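Local atomic coordinates of beta-ketoacyl-[acyl-carrier-protein] synthase III (Pseudomonas aeruginosa, PDB entry 2X3E), a protein that probably catalyses the condensation that starts fatty acid synthesis, joining an acetyl group from acetyl-CoA to two carbons of malonyl-ACP as a homodimer. Residues F180-G186 against G313-S318; G12-P16 against L56-A60; W35-T40 against R151-L156. The protein carries 1 engineered substitution. Residue numbers count along the deposited sequence, not the author numbering.

How the contacts relate
From the N terminus, residues 12-16 leave the first strand of the N-terminal half, and contact 2 closes a loop of 39 residues when helix 53-68 packs back on that strand. Contact 3 opens inside this loop at 35-40 and closes only at 151-156, so the two cross: helix 33-40, an excursion between the first strand and its helix, is tied to the short helix that precedes strand 160-169. Contact 1 follows in series. It opens at 180-186 and closes at 313-318, joining the first and last strands of the C-terminal half around 126 residues that include His250 and Asn280. The contact centres lie 25 to 26 Å apart, and none touches another.

Contact 1. Residues F180-G186 against G313-S318; sequences FDLGSDG and GLTWGS
Residues 180-184 and 315-318, on strands 177-184 and 315-322, run antiparallel (175°, segment axes 4.5 Å at closest approach), pairing Asp181 with Ser318, Leu182 with Gly317, Gly183 with Trp316 and Ser184 with Thr315. Two pairs exchange backbone hydrogen bonds: Asp181 N to Ser318 O and Ser318 N to Asp181 O (both 2.8 Å, the latter oxygen less certainly placed), then Gly183 N to Trp316 O (3.0 Å) and Trp316 N to Gly183 O (3.2 Å). The ladder outlasts the strands through Asp185 N to Leu314 O and Leu314 N to Asp185 O (both 2.9 Å), despite the cis peptide before Leu314. Trp316 (p, chi2 80°) lies across Gly183, whose CA sits 3.8 Å from the five-membered ring centroid. A water accepts from Trp316 NE1 (2.9 Å) and donates to Asp181 OD1 (3.0 Å); Arg232, Arg236 and Ser229 also hold Asp181. Ser184 OG bonds Ala103 O of the second subunit, Thr315 OG1 bonds Thr113. This pairing of first and last strands characterises the C-terminal half of the thiolase fold.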
ATOM      1  N   PHE A 180      -6.115 -17.108   6.752  1.00 16.79           N
ATOM      2  CA  PHE A 180      -5.247 -16.568   5.715  1.00 16.55           C
ATOM      3  C   PHE A 180      -3.956 -17.366   5.590  1.00 16.63           C
ATOM      4  O   PHE A 180      -3.477 -17.969   6.559  1.00 17.67           O
ATOM      5  CB  PHE A 180      -4.857 -15.121   6.027  1.00 16.47           C
ATOM      6  CG  PHE A 180      -5.920 -14.117   5.735  1.00 16.44           C
ATOM      7  CD1 PHE A 180      -5.956 -13.464   4.515  1.00 17.95           C
ATOM      8  CD2 PHE A 180      -6.859 -13.788   6.693  1.00 18.75           C
ATOM      9  CE1 PHE A 180      -6.928 -12.506   4.254  1.00 17.82           C
ATOM     10  CE2 PHE A 180      -7.835 -12.837   6.434  1.00 17.95           C
ATOM     11  CZ  PHE A 180      -7.864 -12.201   5.217  1.00 17.42           C
ATOM     12  N   ASP A 181      -3.415 -17.372   4.375  1.00 15.71           N
ATOM     13  CA  ASP A 181      -2.030 -17.730   4.110  1.00 15.28           C
ATOM     14  C   ASP A 181      -1.446 -16.570   3.327  1.00 14.51           C
ATOM     15  O   ASP A 181      -2.027 -16.163   2.329  1.00 14.27           O
ATOM     16  CB  ASP A 181      -1.927 -18.998   3.264  1.00 15.38           C
ATOM     17  CG  ASP A 181      -0.489 -19.356   2.935  1.00 15.99           C
ATOM     18  OD1 ASP A 181       0.275 -19.690   3.871  1.00 15.76           O
ATOM     19  OD2 ASP A 181      -0.113 -19.298   1.748  1.00 16.32           O
ATOM     20  N   LEU A 182      -0.318 -16.026   3.783  1.00 14.17           N
ATOM     21  CA  LEU A 182       0.309 -14.884   3.118  1.00 13.58           C
ATOM     22  C   LEU A 182       1.826 -15.017   3.154  1.00 14.15           C
ATOM     23  O   LEU A 182       2.402 -15.318   4.205  1.00 14.27           O
ATOM     24  CB  LEU A 182      -0.078 -13.576   3.806  1.00 13.35           C
ATOM     25  CG  LEU A 182      -1.560 -13.204   3.882  1.00 13.44           C
ATOM     26  CD1 LEU A 182      -1.794 -12.194   4.999  1.00 14.52           C
ATOM     27  CD2 LEU A 182      -2.049 -12.664   2.541  1.00 13.36           C
ATOM     28  N   GLY A 183       2.465 -14.786   2.009  1.00 13.89           N
ATOM     29  CA  GLY A 183       3.912 -14.878   1.916  1.00 13.79           C
ATOM     30  C   GLY A 183       4.510 -14.091   0.772  1.00 13.55           C
ATOM     31  O   GLY A 183       3.810 -13.396   0.015  1.00 12.47           O
ATOM     32  N   SER A 184       5.827 -14.199   0.663  1.00 13.69           N
ATOM     33  CA  SER A 184       6.584 -13.524  -0.375  1.00 13.52           C
ATOM     34  C   SER A 184       7.932 -14.206  -0.557  1.00 13.99           C
ATOM     35  O   SER A 184       8.421 -14.889   0.344  1.00 13.95           O
ATOM     36  CB  SER A 184       6.782 -12.042  -0.022  1.00 13.28           C
ATOM     37  OG  SER A 184       7.722 -11.867   1.029  1.00 13.34           O
ATOM     38  N   ASP A 185       8.514 -14.029  -1.739  1.00 14.26           N
ATOM     39  CA  ASP A 185       9.879 -14.460  -2.003  1.00 14.77           C
ATOM     40  C   ASP A 185      10.565 -13.360  -2.804  1.00 14.88           C
ATOM     41  O   ASP A 185      10.550 -13.371  -4.033  1.00 14.59           O
ATOM     42  CB  ASP A 185       9.914 -15.792  -2.767  1.00 15.16           C
ATOM     43  CG  ASP A 185      11.328 -16.253  -3.064  1.00 16.17           C
ATOM     44  OD1 ASP A 185      12.276 -15.597  -2.582  1.00 15.71           O
ATOM     45  OD2 ASP A 185      11.501 -17.267  -3.774  1.00 17.12           O
ATOM     46  N   GLY A 186      11.153 -12.407  -2.084  1.00 14.68           N
ATOM     47  CA  GLY A 186      11.897 -11.323  -2.697  1.00 14.98           C
ATOM     48  C   GLY A 186      13.191 -11.729  -3.375  1.00 15.52           C
ATOM     49  O   GLY A 186      13.811 -10.916  -4.056  1.00 16.15           O
ATOM     50  N   GLY A 313       6.813  -9.859  -6.940  1.00 14.18           N
ATOM     51  CA  GLY A 313       7.329  -9.652  -5.589  1.00 13.84           C
ATOM     52  C   GLY A 313       8.545 -10.521  -5.285  1.00 14.00           C
ATOM     53  O   GLY A 313       9.599  -9.993  -4.949  1.00 13.99           O
ATOM     54  N   LEU A 314       8.424 -11.848  -5.359  1.00 13.80           N
ATOM     55  CA  LEU A 314       7.174 -12.567  -5.590  1.00 13.65           C
ATOM     56  C   LEU A 314       6.282 -12.502  -4.353  1.00 13.40           C
ATOM     57  O   LEU A 314       6.773 -12.319  -3.235  1.00 14.17           O
ATOM     58  CB  LEU A 314       7.459 -14.041  -5.911  1.00 13.76           C
ATOM     59  CG  LEU A 314       8.322 -14.314  -7.145  1.00 14.24           C
ATOM     60  CD1 LEU A 314       8.581 -15.814  -7.319  1.00 13.53           C
ATOM     61  CD2 LEU A 314       7.679 -13.734  -8.390  1.00 14.47           C
ATOM     62  N   THR A 315       4.982 -12.660  -4.574  1.00 13.14           N
ATOM     63  CA  THR A 315       3.976 -12.702  -3.515  1.00 12.82           C
ATOM     64  C   THR A 315       2.998 -13.838  -3.768  1.00 12.63           C
ATOM     65  O   THR A 315       2.818 -14.275  -4.902  1.00 12.41           O
ATOM     66  CB  THR A 315       3.146 -11.399  -3.463  1.00 12.70           C
ATOM     67  OG1 THR A 315       2.647 -11.085  -4.776  1.00 12.84           O
ATOM     68  CG2 THR A 315       3.982 -10.249  -2.931  1.00 12.83           C
ATOM     69  N   TRP A 316       2.361 -14.305  -2.698  1.00 12.97           N
ATOM     70  CA  TRP A 316       1.274 -15.264  -2.805  1.00 12.85           C
ATOM     71  C   TRP A 316       0.420 -15.199  -1.555  1.00 12.90           C
ATOM     72  O   TRP A 316       0.826 -14.635  -0.525  1.00 12.95           O
ATOM     73  CB  TRP A 316       1.817 -16.686  -2.966  1.00 13.36           C
ATOM     74  CG  TRP A 316       2.606 -17.132  -1.778  1.00 13.50           C
ATOM     75  CD1 TRP A 316       2.119 -17.608  -0.600  1.00 13.90           C
ATOM     76  CD2 TRP A 316       4.030 -17.098  -1.644  1.00 14.91           C
ATOM     77  NE1 TRP A 316       3.157 -17.879   0.268  1.00 15.61           N
ATOM     78  CE2 TRP A 316       4.341 -17.575  -0.353  1.00 15.50           C
ATOM     79  CE3 TRP A 316       5.073 -16.708  -2.491  1.00 15.40           C
ATOM     80  CZ2 TRP A 316       5.658 -17.684   0.108  1.00 17.00           C
ATOM     81  CZ3 TRP A 316       6.380 -16.812  -2.029  1.00 16.01           C
ATOM     82  CH2 TRP A 316       6.661 -17.299  -0.748  1.00 16.57           C
ATOM     83  N   GLY A 317      -0.757 -15.798  -1.640  1.00 13.03           N
ATOM     84  CA  GLY A 317      -1.603 -15.962  -0.467  1.00 13.19           C
ATOM     85  C   GLY A 317      -2.974 -16.496  -0.800  1.00 13.15           C
ATOM     86  O   GLY A 317      -3.389 -16.492  -1.963  1.00 13.34           O
ATOM     87  N   SER A 318      -3.668 -16.974   0.226  1.00 13.29           N
ATOM     88  CA  SER A 318      -5.037 -17.432   0.069  1.00 13.27           C
ATOM     89  C   SER A 318      -5.862 -17.059   1.297  1.00 13.30           C
ATOM     90  O   SER A 318      -5.317 -16.789   2.369  1.00 13.78           O
ATOM     91  CB  SER A 318      -5.083 -18.948  -0.133  1.00 13.63           C
ATOM     92  OG  SER A 318      -4.209 -19.354  -1.168  1.00 14.47           O
TER
HETATM   93  O   HOH W   1       2.910 -18.655   3.033  1.00  9.45           O

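Contact 2. Residues G12-P16 against L56-A60; sequences GSYLP and LALRA
Residues 12-14 are the extended end of strand 5-14, which passes into a loop through Leu15 and Pro16; residues 56-60 form a turn and more of helix 53-68, with Ala60 N bonded to Leu56 O at 3.1 Å. The helix crosses the strand obliquely, its direction 145° from that of the strand, and the axes come within 6.4 Å. Approach is tightest at Ser13, whose CA is 4.0 Å from the CA of Ala60 and 3.7 Å from its CB. One residue earlier, Gly12 CA is 3.7 Å from Ala60 O, a place where a CB would collide with that oxygen. Tyr14, CA-to-CB bond toward the helix, chi1 t and chi2 76°, places its ring against Leu56 and Arg59. Arg59 adopts three successive m rotamers and curls over one face: its CB is 3.4 Å from Tyr14 CG, and its CG makes a CH-pi contact 3.9 Å from the ring centroid. Leu56 meets the ring edge, CD2 to Tyr14 CE2 at 3.6 Å, while its CD1 reaches Pro16 CD at 4.1 Å. All these contacts are van der Waals or CH-pi. Ser13 points away from the helix, against Leu288 and Ala291 of helix 285-295, so the strand is packed between two helices. Such a strand, with an outer helix on one side and a central helix on the other, is part of the layered alpha-beta-alpha-beta-alpha architecture of the thiolase fold.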
ATOM      1  N   GLY A  12     -19.097  -5.450  -6.293  1.00 15.40           N
ATOM      2  CA  GLY A  12     -19.336  -4.664  -7.496  1.00 15.85           C
ATOM      3  C   GLY A  12     -18.115  -4.705  -8.385  1.00 15.34           C
ATOM      4  O   GLY A  12     -17.035  -5.112  -7.957  1.00 15.19           O
ATOM      5  N   SER A  13     -18.286  -4.309  -9.635  1.00 15.45           N
ATOM      6  CA  SER A  13     -17.180  -4.323 -10.586  1.00 15.00           C
ATOM      7  C   SER A  13     -17.433  -3.360 -11.725  1.00 15.78           C
ATOM      8  O   SER A  13     -18.564  -2.903 -11.929  1.00 16.24           O
ATOM      9  CB  SER A  13     -16.972  -5.732 -11.138  1.00 14.56           C
ATOM     10  OG  SER A  13     -18.040  -6.115 -11.989  1.00 14.90           O
ATOM     11  N   TYR A  14     -16.369  -3.064 -12.466  1.00 15.62           N
ATOM     12  CA  TYR A  14     -16.468  -2.260 -13.671  1.00 16.55           C
ATOM     13  C   TYR A  14     -15.365  -2.646 -14.654  1.00 16.39           C
ATOM     14  O   TYR A  14     -14.197  -2.769 -14.280  1.00 15.43           O
ATOM     15  CB  TYR A  14     -16.389  -0.766 -13.339  1.00 17.23           C
ATOM     16  CG  TYR A  14     -16.516   0.112 -14.563  1.00 17.94           C
ATOM     17  CD1 TYR A  14     -17.750   0.313 -15.167  1.00 19.16           C
ATOM     18  CD2 TYR A  14     -15.396   0.724 -15.131  1.00 17.80           C
ATOM     19  CE1 TYR A  14     -17.876   1.101 -16.303  1.00 20.50           C
ATOM     20  CE2 TYR A  14     -15.512   1.525 -16.269  1.00 18.95           C
ATOM     21  CZ  TYR A  14     -16.757   1.707 -16.846  1.00 20.44           C
ATOM     22  OH  TYR A  14     -16.899   2.492 -17.966  1.00 21.74           O
ATOM     23  N   LEU A  15     -15.763  -2.852 -15.905  1.00 17.61           N
ATOM     24  CA  LEU A  15     -14.839  -3.105 -17.000  1.00 17.60           C
ATOM     25  C   LEU A  15     -14.940  -1.944 -17.983  1.00 19.22           C
ATOM     26  O   LEU A  15     -16.048  -1.499 -18.301  1.00 19.40           O
ATOM     27  CB  LEU A  15     -15.210  -4.406 -17.713  1.00 17.77           C
ATOM     28  CG  LEU A  15     -15.068  -5.703 -16.918  1.00 17.16           C
ATOM     29  CD1 LEU A  15     -15.858  -6.817 -17.585  1.00 17.81           C
ATOM     30  CD2 LEU A  15     -13.604  -6.094 -16.757  1.00 17.99           C
ATOM     31  N   PRO A  16     -13.789  -1.442 -18.469  1.00 19.67           N
ATOM     32  CA  PRO A  16     -13.866  -0.394 -19.479  1.00 21.49           C
ATOM     33  C   PRO A  16     -14.557  -0.896 -20.743  1.00 22.64           C
ATOM     34  O   PRO A  16     -14.549  -2.094 -21.029  1.00 21.96           O
ATOM     35  CB  PRO A  16     -12.396  -0.031 -19.752  1.00 21.62           C
ATOM     36  CG  PRO A  16     -11.573  -1.077 -19.109  1.00 20.18           C
ATOM     37  CD  PRO A  16     -12.402  -1.783 -18.102  1.00 18.95           C
ATOM     38  N   LEU A  56     -11.859   3.490 -12.838  1.00 16.72           N
ATOM     39  CA  LEU A  56     -12.441   2.146 -12.813  1.00 16.25           C
ATOM     40  C   LEU A  56     -12.843   1.766 -11.393  1.00 15.53           C
ATOM     41  O   LEU A  56     -13.909   1.177 -11.165  1.00 15.21           O
ATOM     42  CB  LEU A  56     -11.458   1.100 -13.353  1.00 16.56           C
ATOM     43  CG  LEU A  56     -10.865   1.286 -14.755  1.00 17.12           C
ATOM     44  CD1 LEU A  56     -10.156  -0.000 -15.193  1.00 16.89           C
ATOM     45  CD2 LEU A  56     -11.921   1.689 -15.779  1.00 18.04           C
ATOM     46  N   ALA A  57     -11.979   2.108 -10.441  1.00 14.67           N
ATOM     47  CA  ALA A  57     -12.229   1.815  -9.037  1.00 14.39           C
ATOM     48  C   ALA A  57     -13.486   2.523  -8.531  1.00 14.64           C
ATOM     49  O   ALA A  57     -14.248   1.963  -7.744  1.00 14.59           O
ATOM     50  CB  ALA A  57     -11.007   2.210  -8.193  1.00 13.81           C
ATOM     51  N   LEU A  58     -13.696   3.751  -8.990  1.00 15.42           N
ATOM     52  CA  LEU A  58     -14.854   4.539  -8.587  1.00 16.04           C
ATOM     53  C   LEU A  58     -16.153   3.840  -8.984  1.00 16.18           C
ATOM     54  O   LEU A  58     -17.066   3.712  -8.169  1.00 16.16           O
ATOM     55  CB  LEU A  58     -14.773   5.930  -9.212  1.00 16.91           C
ATOM     56  CG  LEU A  58     -15.827   6.962  -8.837  1.00 18.90           C
ATOM     57  CD1 LEU A  58     -15.834   7.235  -7.338  1.00 19.91           C
ATOM     58  CD2 LEU A  58     -15.565   8.237  -9.612  1.00 20.83           C
ATOM     59  N   ARG A  59     -16.218   3.360 -10.223  1.00 16.00           N
ATOM     60  CA  ARG A  59     -17.409   2.670 -10.712  1.00 16.33           C
ATOM     61  C   ARG A  59     -17.642   1.353  -9.974  1.00 15.50           C
ATOM     62  O   ARG A  59     -18.779   1.048  -9.599  1.00 15.91           O
ATOM     63  CB  ARG A  59     -17.324   2.426 -12.225  1.00 16.59           C
ATOM     64  CG  ARG A  59     -17.457   3.683 -13.089  1.00 17.75           C
ATOM     65  CD  ARG A  59     -18.838   4.355 -12.957  1.00 18.70           C
ATOM     66  NE  ARG A  59     -19.932   3.478 -13.371  1.00 19.62           N
ATOM     67  CZ  ARG A  59     -20.348   3.319 -14.628  1.00 20.10           C
ATOM     68  NH1 ARG A  59     -19.769   3.975 -15.627  1.00 20.19           N
ATOM     69  NH2 ARG A  59     -21.346   2.487 -14.889  1.00 22.21           N
ATOM     70  N   ALA A  60     -16.579   0.581  -9.756  1.00 14.60           N
ATOM     71  CA  ALA A  60     -16.707  -0.693  -9.031  1.00 14.64           C
ATOM     72  C   ALA A  60     -17.170  -0.490  -7.594  1.00 14.44           C
ATOM     73  O   ALA A  60     -18.019  -1.236  -7.097  1.00 14.77           O
ATOM     74  CB  ALA A  60     -15.398  -1.473  -9.053  1.00 14.04           C
TER

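Contact 3. Residues W35-T40 against R151-L156; sequences WISSRT and RSTRAL
Two short helices meet at the rim of the active-site region in this contact, a steep helix-helix crossing of -78° with the segment axes 9.8 Å apart. As in the Escherichia coli enzyme, where the equivalent tryptophan and arginine hold the adenine of coenzyme A, the pair probably lines the mouth of the CoA site; here the two side chains pack directly on one another. Arg151 starts the second helix and, with chi1 p followed by t and t, extends over one face of the Trp35 indole. Its CD lies 4.0 Å from the centroid of the six-membered ring in a CH-pi contact, and its NE is 3.5 Å from Trp35 CZ2. The guanidinium carbon CZ, 4.9 Å from the same centroid and off-centre, adds a cation-pi interaction. Trp35 takes chi1 t, so the ring reaches across from its own helix. Ser152 then meets the ring edge, its OG 3.4 Å from Trp35 CH2. Thr153 and Arg154 turn elsewhere, Arg154 forming a salt bridge with Glu28. At Ala155 the helices fit closely: its CB is 3.7 Å from Ile36 CG2 and 4.2 Å from Thr40 CG2, and its small side chain lets the CA atoms of Ile36 and Ala155 come within 5.8 Å. Leu156, whose backbone is hydrogen-bonded to Asn280, a predicted catalytic residue, carries the contact inward, its CB 4.1 Å from Thr40 CG2. Thr40 presents that methyl because its p rotamer turns the hydroxyl back onto its own helix, where OG1 donates to Ile36 O at 2.6 Å.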
ATOM      1  N   TRP A  35      -2.404 -18.314 -32.457  1.00 61.04           N
ATOM      2  CA  TRP A  35      -1.314 -18.097 -31.491  1.00 60.38           C
ATOM      3  C   TRP A  35      -1.796 -17.482 -30.177  1.00 58.18           C
ATOM      4  O   TRP A  35      -1.369 -17.894 -29.093  1.00 57.57           O
ATOM      5  CB  TRP A  35      -0.239 -17.192 -32.105  1.00 61.19           C
ATOM      6  CG  TRP A  35       1.053 -17.185 -31.344  1.00 61.39           C
ATOM      7  CD1 TRP A  35       2.148 -17.965 -31.586  1.00 63.46           C
ATOM      8  CD2 TRP A  35       1.387 -16.362 -30.219  1.00 59.97           C
ATOM      9  NE1 TRP A  35       3.142 -17.681 -30.682  1.00 62.89           N
ATOM     10  CE2 TRP A  35       2.701 -16.702 -29.829  1.00 60.79           C
ATOM     11  CE3 TRP A  35       0.703 -15.373 -29.500  1.00 58.40           C
ATOM     12  CZ2 TRP A  35       3.347 -16.087 -28.753  1.00 59.56           C
ATOM     13  CZ3 TRP A  35       1.348 -14.759 -28.427  1.00 57.10           C
ATOM     14  CH2 TRP A  35       2.657 -15.120 -28.068  1.00 57.71           C
ATOM     15  N   ILE A  36      -2.680 -16.495 -30.282  1.00 56.99           N
ATOM     16  CA  ILE A  36      -3.163 -15.760 -29.117  1.00 54.97           C
ATOM     17  C   ILE A  36      -4.008 -16.656 -28.204  1.00 54.28           C
ATOM     18  O   ILE A  36      -3.817 -16.660 -26.988  1.00 53.18           O
ATOM     19  CB  ILE A  36      -3.991 -14.523 -29.532  1.00 54.17           C
ATOM     20  CG1 ILE A  36      -3.139 -13.546 -30.354  1.00 54.89           C
ATOM     21  CG2 ILE A  36      -4.534 -13.825 -28.306  1.00 52.05           C
ATOM     22  CD1 ILE A  36      -3.955 -12.543 -31.142  1.00 54.49           C
ATOM     23  N   SER A  37      -4.936 -17.408 -28.797  1.00 55.19           N
ATOM     24  CA  SER A  37      -5.774 -18.348 -28.044  1.00 54.68           C
ATOM     25  C   SER A  37      -4.927 -19.485 -27.479  1.00 55.04           C
ATOM     26  O   SER A  37      -4.975 -19.757 -26.279  1.00 54.16           O
ATOM     27  CB  SER A  37      -6.897 -18.921 -28.920  1.00 55.80           C
ATOM     28  OG  SER A  37      -7.948 -17.984 -29.095  1.00 55.37           O
ATOM     29  N   SER A  38      -4.147 -20.126 -28.349  1.00 56.29           N
ATOM     30  CA  SER A  38      -3.257 -21.223 -27.961  1.00 56.92           C
ATOM     31  C   SER A  38      -2.481 -20.922 -26.684  1.00 55.29           C
ATOM     32  O   SER A  38      -2.586 -21.651 -25.694  1.00 55.01           O
ATOM     33  CB  SER A  38      -2.258 -21.525 -29.085  1.00 58.96           C
ATOM     34  OG  SER A  38      -1.104 -22.179 -28.586  1.00 59.53           O
ATOM     35  N   ARG A  39      -1.707 -19.841 -26.720  1.00 54.15           N
ATOM     36  CA  ARG A  39      -0.811 -19.494 -25.625  1.00 52.56           C
ATOM     37  C   ARG A  39      -1.561 -19.105 -24.357  1.00 49.66           C
ATOM     38  O   ARG A  39      -1.196 -19.550 -23.266  1.00 49.19           O
ATOM     39  CB  ARG A  39       0.132 -18.360 -26.047  1.00 52.71           C
ATOM     40  CG  ARG A  39       1.135 -17.924 -24.972  1.00 52.88           C
ATOM     41  CD  ARG A  39       2.207 -18.979 -24.708  1.00 55.45           C
ATOM     42  NE  ARG A  39       2.824 -18.803 -23.391  1.00 55.46           N
ATOM     43  CZ  ARG A  39       2.336 -19.279 -22.243  1.00 55.26           C
ATOM     44  NH1 ARG A  39       1.208 -19.983 -22.215  1.00 55.21           N
ATOM     45  NH2 ARG A  39       2.989 -19.048 -21.105  1.00 54.75           N
ATOM     46  N   THR A  40      -2.602 -18.283 -24.495  1.00 47.36           N
ATOM     47  CA  THR A  40      -3.275 -17.695 -23.333  1.00 44.50           C
ATOM     48  C   THR A  40      -4.712 -18.163 -23.088  1.00 43.03           C
ATOM     49  O   THR A  40      -5.200 -18.074 -21.958  1.00 41.72           O
ATOM     50  CB  THR A  40      -3.310 -16.161 -23.429  1.00 43.36           C
ATOM     51  OG1 THR A  40      -4.105 -15.767 -24.556  1.00 44.08           O
ATOM     52  CG2 THR A  40      -1.900 -15.601 -23.571  1.00 43.88           C
ATOM     53  N   ARG A 151       3.642  -9.130 -28.220  1.00 29.95           N
ATOM     54  CA  ARG A 151       2.419  -9.898 -28.438  1.00 30.15           C
ATOM     55  C   ARG A 151       2.031 -10.790 -27.254  1.00 28.70           C
ATOM     56  O   ARG A 151       0.847 -10.991 -27.013  1.00 28.43           O
ATOM     57  CB  ARG A 151       2.508 -10.720 -29.725  1.00 31.76           C
ATOM     58  CG  ARG A 151       3.461 -11.891 -29.688  1.00 33.81           C
ATOM     59  CD  ARG A 151       3.499 -12.579 -31.045  1.00 37.25           C
ATOM     60  NE  ARG A 151       4.446 -13.694 -31.081  1.00 39.89           N
ATOM     61  CZ  ARG A 151       5.583 -13.732 -31.780  1.00 42.86           C
ATOM     62  NH1 ARG A 151       5.973 -12.710 -32.540  1.00 44.71           N
ATOM     63  NH2 ARG A 151       6.346 -14.819 -31.721  1.00 43.89           N
ATOM     64  N   SER A 152       3.017 -11.310 -26.521  1.00 28.14           N
ATOM     65  CA  SER A 152       2.748 -12.212 -25.387  1.00 27.19           C
ATOM     66  C   SER A 152       1.992 -11.538 -24.244  1.00 25.61           C
ATOM     67  O   SER A 152       0.993 -12.080 -23.756  1.00 25.53           O
ATOM     68  CB  SER A 152       4.047 -12.816 -24.840  1.00 27.39           C
ATOM     69  OG  SER A 152       4.655 -13.655 -25.799  1.00 29.28           O
ATOM     70  N   THR A 153       2.467 -10.378 -23.799  1.00 24.40           N
ATOM     71  CA  THR A 153       1.806  -9.671 -22.700  1.00 22.93           C
ATOM     72  C   THR A 153       0.502  -9.009 -23.141  1.00 22.34           C
ATOM     73  O   THR A 153      -0.477  -9.015 -22.398  1.00 21.47           O
ATOM     74  CB  THR A 153       2.712  -8.610 -22.024  1.00 22.57           C
ATOM     75  OG1 THR A 153       3.215  -7.697 -23.006  1.00 22.96           O
ATOM     76  CG2 THR A 153       3.869  -9.277 -21.291  1.00 22.77           C
ATOM     77  N   ARG A 154       0.483  -8.439 -24.342  1.00 22.69           N
ATOM     78  CA  ARG A 154      -0.739  -7.821 -24.860  1.00 22.59           C
ATOM     79  C   ARG A 154      -1.855  -8.842 -25.114  1.00 22.75           C
ATOM     80  O   ARG A 154      -3.034  -8.512 -25.002  1.00 22.41           O
ATOM     81  CB  ARG A 154      -0.445  -7.007 -26.118  1.00 23.44           C
ATOM     82  CG  ARG A 154       0.397  -5.772 -25.822  1.00 23.22           C
ATOM     83  CD  ARG A 154       0.441  -4.835 -26.994  1.00 24.05           C
ATOM     84  NE  ARG A 154      -0.889  -4.309 -27.292  1.00 23.69           N
ATOM     85  CZ  ARG A 154      -1.248  -3.768 -28.454  1.00 24.34           C
ATOM     86  NH1 ARG A 154      -0.382  -3.667 -29.457  1.00 26.14           N
ATOM     87  NH2 ARG A 154      -2.490  -3.332 -28.613  1.00 24.24           N
ATOM     88  N   ALA A 155      -1.478 -10.080 -25.434  1.00 23.20           N
ATOM     89  CA  ALA A 155      -2.453 -11.164 -25.586  1.00 23.55           C
ATOM     90  C   ALA A 155      -3.079 -11.580 -24.247  1.00 22.52           C
ATOM     91  O   ALA A 155      -4.212 -12.059 -24.216  1.00 22.82           O
ATOM     92  CB  ALA A 155      -1.807 -12.370 -26.264  1.00 24.31           C
ATOM     93  N   LEU A 156      -2.353 -11.385 -23.148  1.00 21.87           N
ATOM     94  CA  LEU A 156      -2.761 -11.903 -21.841  1.00 21.07           C
ATOM     95  C   LEU A 156      -3.493 -10.871 -20.977  1.00 20.19           C
ATOM     96  O   LEU A 156      -4.526 -11.178 -20.373  1.00 19.37           O
ATOM     97  CB  LEU A 156      -1.524 -12.416 -21.087  1.00 21.00           C
ATOM     98  CG  LEU A 156      -1.700 -12.992 -19.678  1.00 20.51           C
ATOM     99  CD1 LEU A 156      -2.655 -14.171 -19.699  1.00 20.69           C
ATOM    100  CD2 LEU A 156      -0.339 -13.407 -19.113  1.00 20.91           C
TER